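Local coordinates for protein transcriptional regulator (Rhodococcus sp., PDB 2O0Y) that probably acts as an IclR-family transcription factor, binding DNA through a helix-turn-helix domain joined to a GAF-like C-terminal domain, at residues L50-T53 with T54-L58; P162-I165 with D166-A169; H239-E242 with C243-A247. All coordinates share one frame; numbering follows the deposited sequence. Where two conformers were deposited one is given.

Interaction 1. Residues L50-T53 with T54-L58; sequences LPKT and TVVRL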
ATOM      1  N   LEU B  50     -28.756 -11.130   4.860  1.00 31.24           N
ATOM      2  CA  LEU B  50     -28.782 -12.311   3.991  1.00 32.06           C
ATOM      3  C   LEU B  50     -28.824 -13.578   4.827  1.00 32.64           C
ATOM      4  O   LEU B  50     -28.290 -13.602   5.947  1.00 34.18           O
ATOM      5  CB  LEU B  50     -27.512 -12.321   3.105  1.00 32.23           C
ATOM      6  CG  LEU B  50     -27.455 -11.297   1.962  1.00 32.98           C
ATOM      7  CD1 LEU B  50     -26.104 -11.327   1.244  1.00 32.42           C
ATOM      8  CD2 LEU B  50     -28.591 -11.503   0.971  1.00 33.85           C
ATOM      9  N   PRO B  51     -29.391 -14.664   4.276  1.00 32.50           N
ATOM     10  CA  PRO B  51     -29.368 -15.899   5.020  1.00 32.02           C
ATOM     11  C   PRO B  51     -27.949 -16.371   5.258  1.00 32.19           C
ATOM     12  O   PRO B  51     -27.103 -16.268   4.369  1.00 31.84           O
ATOM     13  CB  PRO B  51     -30.045 -16.881   4.081  1.00 32.80           C
ATOM     14  CG  PRO B  51     -30.877 -16.046   3.179  1.00 33.78           C
ATOM     15  CD  PRO B  51     -30.082 -14.814   2.985  1.00 32.15           C
ATOM     16  N   LYS B  52     -27.709 -16.912   6.441  1.00 31.31           N
ATOM     17  CA  LYS B  52     -26.384 -17.349   6.826  1.00 30.71           C
ATOM     18  C   LYS B  52     -25.755 -18.295   5.787  1.00 30.57           C
ATOM     19  O   LYS B  52     -24.585 -18.152   5.479  1.00 30.30           O
ATOM     20  CB  LYS B  52     -26.444 -18.008   8.205  1.00 30.52           C
ATOM     21  CG  LYS B  52     -25.054 -18.300   8.779  1.00 30.87           C
ATOM     22  CD  LYS B  52     -25.161 -19.269   9.872  1.00 34.88           C
ATOM     23  CE  LYS B  52     -23.860 -19.340  10.619  1.00 36.45           C
ATOM     24  NZ  LYS B  52     -24.170 -19.647  12.012  1.00 39.26           N
ATOM     25  N   THR B  53     -26.514 -19.270   5.270  1.00 29.28           N
ATOM     26  CA  THR B  53     -25.970 -20.194   4.234  1.00 29.70           C
ATOM     27  C   THR B  53     -25.519 -19.460   2.953  1.00 29.03           C
ATOM     28  O   THR B  53     -24.526 -19.835   2.331  1.00 29.60           O
ATOM     29  CB  THR B  53     -26.976 -21.328   3.857  1.00 29.92           C
ATOM     30  OG1 THR B  53     -28.185 -20.731   3.356  1.00 29.82           O
ATOM     31  CG2 THR B  53     -27.309 -22.179   5.064  1.00 30.00           C
ATOM     32  N   THR B  54     -26.239 -18.406   2.582  1.00 28.19           N
ATOM     33  CA  THR B  54     -25.866 -17.544   1.451  1.00 28.66           C
ATOM     34  C   THR B  54     -24.585 -16.813   1.756  1.00 28.32           C
ATOM     35  O   THR B  54     -23.672 -16.840   0.945  1.00 29.06           O
ATOM     36  CB  THR B  54     -26.973 -16.536   1.158  1.00 28.91           C
ATOM     37  OG1 THR B  54     -28.140 -17.272   0.860  1.00 29.70           O
ATOM     38  CG2 THR B  54     -26.616 -15.579   0.008  1.00 30.75           C
ATOM     39  N   VAL B  55     -24.489 -16.187   2.934  1.00 28.82           N
ATOM     40  CA  VAL B  55     -23.225 -15.528   3.318  1.00 28.13           C
ATOM     41  C   VAL B  55     -22.046 -16.497   3.388  1.00 28.24           C
ATOM     42  O   VAL B  55     -20.944 -16.173   2.916  1.00 28.89           O
ATOM     43  CB  VAL B  55     -23.310 -14.762   4.655  1.00 29.16           C
ATOM     44  CG1 VAL B  55     -21.945 -14.055   4.931  1.00 25.03           C
ATOM     45  CG2 VAL B  55     -24.411 -13.652   4.574  1.00 25.36           C
ATOM     46  N   VAL B  56     -22.252 -17.671   3.992  1.00 28.83           N
ATOM     47  CA  VAL B  56     -21.180 -18.665   4.101  1.00 28.89           C
ATOM     48  C   VAL B  56     -20.669 -19.023   2.704  1.00 29.50           C
ATOM     49  O   VAL B  56     -19.463 -19.084   2.482  1.00 30.44           O
ATOM     50  CB  VAL B  56     -21.645 -19.903   4.893  1.00 29.59           C
ATOM     51  CG1 VAL B  56     -20.590 -21.071   4.864  1.00 31.95           C
ATOM     52  CG2 VAL B  56     -22.002 -19.528   6.304  1.00 27.99           C
ATOM     53  N   ARG B  57     -21.568 -19.277   1.756  1.00 28.90           N
ATOM     54  CA  ARG B  57     -21.144 -19.616   0.395  1.00 29.13           C
ATOM     55  C   ARG B  57     -20.347 -18.480  -0.279  1.00 28.16           C
ATOM     56  O   ARG B  57     -19.331 -18.709  -0.945  1.00 26.28           O
ATOM     57  CB  ARG B  57     -22.359 -19.988  -0.442  1.00 29.98           C
ATOM     58  CG  ARG B  57     -22.140 -20.001  -1.947  1.00 33.37           C
ATOM     59  CD  ARG B  57     -23.248 -20.788  -2.705  1.00 37.22           C
ATOM     60  NE  ARG B  57     -24.636 -20.424  -2.347  1.00 42.83           N
ATOM     61  CZ  ARG B  57     -25.192 -19.200  -2.359  1.00 43.95           C
ATOM     62  NH1 ARG B  57     -24.488 -18.100  -2.658  1.00 45.03           N
ATOM     63  NH2 ARG B  57     -26.477 -19.075  -2.011  1.00 41.70           N
ATOM     64  N   LEU B  58     -20.817 -17.253  -0.125  1.00 27.45           N
ATOM     65  CA  LEU B  58     -20.112 -16.115  -0.775  1.00 25.76           C
ATOM     66  C   LEU B  58     -18.787 -15.869  -0.119  1.00 27.36           C
ATOM     67  O   LEU B  58     -17.786 -15.619  -0.824  1.00 26.96           O
ATOM     68  CB  LEU B  58     -20.965 -14.833  -0.771  1.00 26.13           C
ATOM     69  CG  LEU B  58     -22.236 -14.875  -1.630  1.00 26.76           C
ATOM     70  CD1 LEU B  58     -23.229 -13.700  -1.304  1.00 23.99           C
ATOM     71  CD2 LEU B  58     -21.875 -14.877  -3.136  1.00 30.33           C
TER
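Val55 turns CG2 back beside its own backbone N while CG1 lies anti to that nitrogen (chi1 -178°), and this brings CG2 over the CB of Leu50, five residues earlier, at 3.7 Å. Leu50 CB points toward the helix, and this branch-to-CB touch is the apolar join between the incoming loop and the first turn. On another side of the turn Thr54 holds OG1 beside its backbone N (chi1 -59°), where it faces the ring of Pro51, with OG1 about equally close, 3.8 Å, to CB, CG and CD of Pro51. Pro51 occupies the N-cap position, and its carbonyl opens the helical bonding: Val55 N donates to Pro51 O at 3.0 Å. Val56 N then bonds to Lys52 O at 2.8 Å, and Arg57 N to Thr53 O at 3.1 Å. Val56 CG2 is also pressed tightly against the acceptor, 3.0 Å from Lys52 O, and lies 4.1 Å from Lys52 CG, the two side chains meeting at a slant. The buried side of the turn is closed by two neighbouring helices: Val55 sits on Leu41, Leu44 and Val45 of helix 41-48, while Thr54 and Leu58 rest on Arg24 of helix 18-29. Val22 of the second subunit packs on Leu58. Helix 41-48, a short turn and helix 52-64 follow one another as a helix-turn-helix; the exposure of Lys52, Thr53, Val56 and Arg57 is consistent with the second helix being, as in relatives, probably the one that reads DNA.

Interaction 2. Residues P162-I165 with D166-A169; sequences PELI and DDVA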
ATOM      1  N   PRO B 162       2.365  12.706  17.014  1.00 31.14           N
ATOM      2  CA  PRO B 162       3.327  13.087  18.038  1.00 31.32           C
ATOM      3  C   PRO B 162       4.190  11.899  18.465  1.00 31.40           C
ATOM      4  O   PRO B 162       5.295  12.106  18.951  1.00 31.43           O
ATOM      5  CB  PRO B 162       2.443  13.517  19.216  1.00 31.50           C
ATOM      6  CG  PRO B 162       1.179  12.763  19.018  1.00 31.80           C
ATOM      7  CD  PRO B 162       0.983  12.753  17.528  1.00 31.26           C
ATOM      8  N   GLU B 163       3.714  10.673  18.243  1.00 31.39           N
ATOM      9  CA  GLU B 163       4.481   9.483  18.664  1.00 31.70           C
ATOM     10  C   GLU B 163       5.731   9.287  17.792  1.00 31.81           C
ATOM     11  O   GLU B 163       6.630   8.512  18.151  1.00 31.39           O
ATOM     12  CB  GLU B 163       3.620   8.223  18.640  1.00 31.78           C
ATOM     13  CG  GLU B 163       3.407   7.587  17.250  1.00 31.30           C
ATOM     14  CD  GLU B 163       2.369   8.284  16.434  1.00 34.33           C
ATOM     15  OE1 GLU B 163       1.632   9.131  17.013  1.00 31.70           O
ATOM     16  OE2 GLU B 163       2.299   7.990  15.204  1.00 36.22           O
ATOM     17  N   LEU B 164       5.784  10.005  16.666  1.00 30.90           N
ATOM     18  CA  LEU B 164       6.895   9.889  15.732  1.00 30.93           C
ATOM     19  C   LEU B 164       7.957  10.973  15.882  1.00 30.21           C
ATOM     20  O   LEU B 164       9.005  10.900  15.244  1.00 30.16           O
ATOM     21  CB  LEU B 164       6.384   9.865  14.290  1.00 31.04           C
ATOM     22  CG  LEU B 164       5.631   8.598  13.860  1.00 32.30           C
ATOM     23  CD1 LEU B 164       5.490   8.592  12.363  1.00 33.56           C
ATOM     24  CD2 LEU B 164       6.330   7.339  14.319  1.00 32.55           C
ATOM     25  N   ILE B 165       7.695  11.970  16.718  1.00 29.55           N
ATOM     26  CA  ILE B 165       8.587  13.126  16.809  1.00 28.01           C
ATOM     27  C   ILE B 165      10.040  12.731  17.181  1.00 28.10           C
ATOM     28  O   ILE B 165      11.004  13.141  16.514  1.00 26.90           O
ATOM     29  CB  ILE B 165       7.972  14.236  17.703  1.00 28.31           C
ATOM     30  CG1 ILE B 165       6.880  14.979  16.893  1.00 27.97           C
ATOM     31  CG2 ILE B 165       9.039  15.219  18.162  1.00 27.25           C
ATOM     32  CD1 ILE B 165       6.152  16.082  17.648  1.00 29.70           C
ATOM     33  N   ASP B 166      10.189  11.891  18.197  1.00 27.54           N
ATOM     34  CA  ASP B 166      11.523  11.465  18.621  1.00 28.87           C
ATOM     35  C   ASP B 166      12.327  10.833  17.480  1.00 28.77           C
ATOM     36  O   ASP B 166      13.503  11.155  17.292  1.00 27.72           O
ATOM     37  CB  ASP B 166      11.436  10.500  19.802  1.00 28.92           C
ATOM     38  CG  ASP B 166      11.283  11.209  21.138  1.00 31.62           C
ATOM     39  OD1 ASP B 166      11.613  12.411  21.238  1.00 35.11           O
ATOM     40  OD2 ASP B 166      10.841  10.553  22.108  1.00 34.24           O
ATOM     41  N   ASP B 167      11.686   9.942  16.720  1.00 29.60           N
ATOM     42  CA  ASP B 167      12.379   9.215  15.667  1.00 30.74           C
ATOM     43  C   ASP B 167      12.767  10.144  14.521  1.00 30.91           C
ATOM     44  O   ASP B 167      13.884  10.063  13.997  1.00 31.56           O
ATOM     45  CB  ASP B 167      11.540   8.038  15.164  1.00 31.08           C
ATOM     46  CG  ASP B 167      11.316   6.972  16.227  1.00 32.85           C
ATOM     47  OD1 ASP B 167      12.160   6.779  17.160  1.00 33.56           O
ATOM     48  OD2 ASP B 167      10.265   6.310  16.112  1.00 34.96           O
ATOM     49  N   VAL B 168      11.850  11.031  14.144  1.00 31.04           N
ATOM     50  CA  VAL B 168      12.104  12.087  13.164  1.00 30.98           C
ATOM     51  C   VAL B 168      13.276  12.955  13.639  1.00 31.80           C
ATOM     52  O   VAL B 168      14.108  13.370  12.833  1.00 32.12           O
ATOM     53  CB  VAL B 168      10.836  12.958  12.959  1.00 31.63           C
ATOM     54  CG1 VAL B 168      11.149  14.296  12.288  1.00 29.89           C
ATOM     55  CG2 VAL B 168       9.786  12.194  12.153  1.00 31.24           C
ATOM     56  N   ALA B 169      13.340  13.208  14.945  1.00 31.53           N
ATOM     57  CA  ALA B 169      14.375  14.074  15.521  1.00 32.03           C
ATOM     58  C   ALA B 169      15.745  13.395  15.470  1.00 32.10           C
ATOM     59  O   ALA B 169      16.753  14.057  15.235  1.00 31.95           O
ATOM     60  CB  ALA B 169      14.029  14.456  16.963  1.00 31.56           C
TER
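Val168 N donates to Leu164 O at 3.1 Å with a nearly straight N-H...O angle of 175°, and Ala169 N to Ile165 O at 2.8 Å with a more bent one of 143°, so the chain passes from the turn at 162-164 into helix 165-171. The Val168 side chain points back toward Leu164: with CG1 anti to the Val168 N (chi1 163°), CG2 is left beside that nitrogen and next to the same carbonyl, 3.4 Å from Leu164 O. Ala169 CB similarly leans on the second acceptor, 3.3 Å from Ile165 O. Across the turn, Leu164 CD2 comes only loosely near Asp167 OD2, at 4.4 Å. Helix 178-192 receives Ile165 on Val186, Val168 on Leu182 and Ala169 on Ala179, and Val168 also touches Leu122, Leu148 and Trp149 of loops. Leu164 meets Glu97 of the second subunit. Asp166 directs OD1 to Arg183 in a salt bridge. Backbone bonds therefore hold the turn itself, with aliphatic carbons lying against their acceptor oxygens, whereas its charged link reaches outward to helix 178-192; the carboxylates of Asp166 and Asp167, lying in the first turn, would probably be favoured by the helix dipole.

Interaction 3. Residues H239-E242 with C243-A247; sequences HYIE and CTRAA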
ATOM      1  N   HIS B 239      -1.277  38.357   3.808  1.00 26.80           N
ATOM      2  CA  HIS B 239      -2.143  38.032   2.661  0.70 27.62           C
ATOM      3  C   HIS B 239      -1.914  36.573   2.293  1.00 27.01           C
ATOM      4  O   HIS B 239      -2.861  35.850   1.980  1.00 28.82           O
ATOM      5  CB  HIS B 239      -1.849  38.964   1.445  0.70 27.98           C
ATOM      6  CG  HIS B 239      -2.703  38.694   0.238  0.70 31.02           C
ATOM      7  ND1 HIS B 239      -2.197  38.184  -0.946  0.70 36.33           N
ATOM      8  CD2 HIS B 239      -4.035  38.846   0.037  0.70 32.77           C
ATOM      9  CE1 HIS B 239      -3.177  38.057  -1.827  0.70 34.90           C
ATOM     10  NE2 HIS B 239      -4.301  38.455  -1.258  0.70 33.58           N
ATOM     11  N   TYR B 240      -0.652  36.131   2.340  1.00 27.01           N
ATOM     12  CA  TYR B 240      -0.322  34.706   2.154  1.00 26.11           C
ATOM     13  C   TYR B 240      -1.096  33.875   3.144  1.00 25.90           C
ATOM     14  O   TYR B 240      -1.742  32.880   2.777  1.00 27.59           O
ATOM     15  CB  TYR B 240       1.183  34.456   2.382  1.00 26.36           C
ATOM     16  CG  TYR B 240       2.108  34.790   1.229  1.00 24.74           C
ATOM     17  CD1 TYR B 240       1.732  35.694   0.245  1.00 26.57           C
ATOM     18  CD2 TYR B 240       3.375  34.220   1.158  1.00 25.33           C
ATOM     19  CE1 TYR B 240       2.561  35.985  -0.800  1.00 28.16           C
ATOM     20  CE2 TYR B 240       4.236  34.523   0.111  1.00 25.25           C
ATOM     21  CZ  TYR B 240       3.821  35.394  -0.861  1.00 27.00           C
ATOM     22  OH  TYR B 240       4.648  35.736  -1.907  1.00 27.20           O
ATOM     23  N   ILE B 241      -0.995  34.224   4.413  1.00 26.40           N
ATOM     24  CA  ILE B 241      -1.784  33.540   5.480  1.00 27.18           C
ATOM     25  C   ILE B 241      -3.327  33.589   5.223  1.00 27.56           C
ATOM     26  O   ILE B 241      -4.015  32.575   5.358  1.00 28.16           O
ATOM     27  CB  ILE B 241      -1.428  34.111   6.909  1.00 27.68           C
ATOM     28  CG1 ILE B 241       0.035  33.802   7.287  1.00 26.59           C
ATOM     29  CG2 ILE B 241      -2.409  33.590   7.948  1.00 26.74           C
ATOM     30  CD1 ILE B 241       0.629  34.644   8.438  1.00 28.19           C
ATOM     31  N   GLU B 242      -3.873  34.772   4.905  1.00 28.13           N
ATOM     32  CA  GLU B 242      -5.304  34.904   4.631  1.00 28.57           C
ATOM     33  C   GLU B 242      -5.760  34.043   3.455  1.00 28.70           C
ATOM     34  O   GLU B 242      -6.824  33.405   3.537  1.00 28.77           O
ATOM     35  CB  GLU B 242      -5.675  36.343   4.364  1.00 30.06           C
ATOM     36  CG  GLU B 242      -7.136  36.597   4.352  1.00 32.72           C
ATOM     37  CD  GLU B 242      -7.424  38.078   4.528  1.00 37.97           C
ATOM     38  OE1 GLU B 242      -6.575  38.875   4.106  1.00 34.78           O
ATOM     39  OE2 GLU B 242      -8.462  38.422   5.136  1.00 40.27           O
ATOM     40  N   CYS B 243      -5.004  34.039   2.351  1.00 28.31           N
ATOM     41  CA  CYS B 243      -5.358  33.188   1.205  1.00 28.65           C
ATOM     42  C   CYS B 243      -5.212  31.714   1.522  1.00 27.91           C
ATOM     43  O   CYS B 243      -6.043  30.911   1.100  1.00 27.88           O
ATOM     44  CB  CYS B 243      -4.529  33.522  -0.042  1.00 28.08           C
ATOM     45  SG  CYS B 243      -4.782  35.236  -0.558  1.00 29.78           S
ATOM     46  N   THR B 244      -4.128  31.342   2.205  1.00 27.39           N
ATOM     47  CA  THR B 244      -3.884  29.922   2.435  1.00 26.50           C
ATOM     48  C   THR B 244      -4.878  29.385   3.446  1.00 27.26           C
ATOM     49  O   THR B 244      -5.314  28.248   3.347  1.00 27.21           O
ATOM     50  CB  THR B 244      -2.430  29.658   2.833  1.00 26.30           C
ATOM     51  OG1 THR B 244      -1.590  30.258   1.853  1.00 26.66           O
ATOM     52  CG2 THR B 244      -2.114  28.149   2.818  1.00 27.43           C
ATOM     53  N   ARG B 245      -5.263  30.210   4.417  1.00 27.18           N
ATOM     54  CA  ARG B 245      -6.258  29.800   5.425  1.00 27.24           C
ATOM     55  C   ARG B 245      -7.572  29.491   4.768  1.00 27.47           C
ATOM     56  O   ARG B 245      -8.166  28.482   5.075  1.00 29.91           O
ATOM     57  CB  ARG B 245      -6.512  30.915   6.462  1.00 25.42           C
ATOM     58  CG  ARG B 245      -7.394  30.434   7.596  1.00 27.16           C
ATOM     59  CD  ARG B 245      -7.814  31.599   8.556  1.00 27.33           C
ATOM     60  NE  ARG B 245      -6.677  32.166   9.283  1.00 27.38           N
ATOM     61  CZ  ARG B 245      -6.047  31.571  10.295  1.00 29.59           C
ATOM     62  NH1 ARG B 245      -6.431  30.371  10.713  1.00 28.97           N
ATOM     63  NH2 ARG B 245      -5.045  32.181  10.919  1.00 30.31           N
ATOM     64  N   ALA B 246      -8.039  30.377   3.888  1.00 28.36           N
ATOM     65  CA  ALA B 246      -9.324  30.175   3.191  1.00 27.44           C
ATOM     66  C   ALA B 246      -9.292  28.928   2.326  1.00 27.16           C
ATOM     67  O   ALA B 246     -10.247  28.169   2.306  1.00 25.31           O
ATOM     68  CB  ALA B 246      -9.671  31.385   2.346  1.00 28.07           C
ATOM     69  N   ALA B 247      -8.203  28.743   1.590  1.00 26.49           N
ATOM     70  CA  ALA B 247      -8.065  27.587   0.676  1.00 27.01           C
ATOM     71  C   ALA B 247      -8.094  26.302   1.457  1.00 26.87           C
ATOM     72  O   ALA B 247      -8.761  25.330   1.065  1.00 26.72           O
ATOM     73  CB  ALA B 247      -6.728  27.706  -0.079  1.00 27.90           C
TER
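The imidazole of His239, in the conformer described, carries the sulfur of Cys243 over one face: SG stands 3.5 Å from the ring centroid, 21° off the ring normal, and is displaced toward the rim, where NE2 is the nearest ring atom at 3.3 Å. This sulfur-aromatic contact spans one helical turn. In that conformer His239 has CG anti to the backbone N (chi1 -180°), which swings the end of the side chain back toward Cys243, and Cys243 holds SG beside its own N. The guanidinium of Arg245 is the second flat group; CG2 of Ile241 approaches it obliquely, 4.2 Å from NH2, and Tyr194 packs on both of these side chains. The Tyr240 ring leaves the helix in another direction, meeting Phe232 edge-to-face, and its OH is hydrogen-bonded to Glu112 and Arg236. Both segments belong to helix 237-254, which packs on the antiparallel sheet of the GAF-like C-terminal domain and against helix 97-110. Thr244 is buried on the sheet side against Leu208, Phe210, Leu223 and Leu225, with Leu106 of helix 97-110 alongside. Its hydroxyl has its polar need met within the helix, since OG1 donates to Tyr240 O at 2.8 Å. The same oxygen accepts Thr244 N at 2.9 Å, and the two donors arrive from opposite faces of the carbonyl plane, so a single acceptor is gripped twice by one residue. Neighbouring turns run regularly: Cys243 N bonds to His239 O, and Arg245 N to Ile241 O at 2.8 Å. The bond from Ala246 N to Glu242 O is longer, 3.3 Å.

Overall arrangement
The three local contacts lie in series along the chain, each within or at the start of a different helix, and no two of them touch. Interaction 1 belongs to the helix-turn-helix region and is remote from the others: its centre is about 46 Å from that of interaction 2, with nearest atoms about 34 Å apart, and about 53 Å from that of interaction 3, which lies on the opposite side of the chain's centre. Interactions 2 and 3 both lie in the GAF-like C-terminal region, yet their centres are about 28 Å apart and their nearest atoms about 20 Å. Interactions 1 and 2 each reach the second subunit, whereas interaction 3 faces the sheet and helix 97-110 of its own chain.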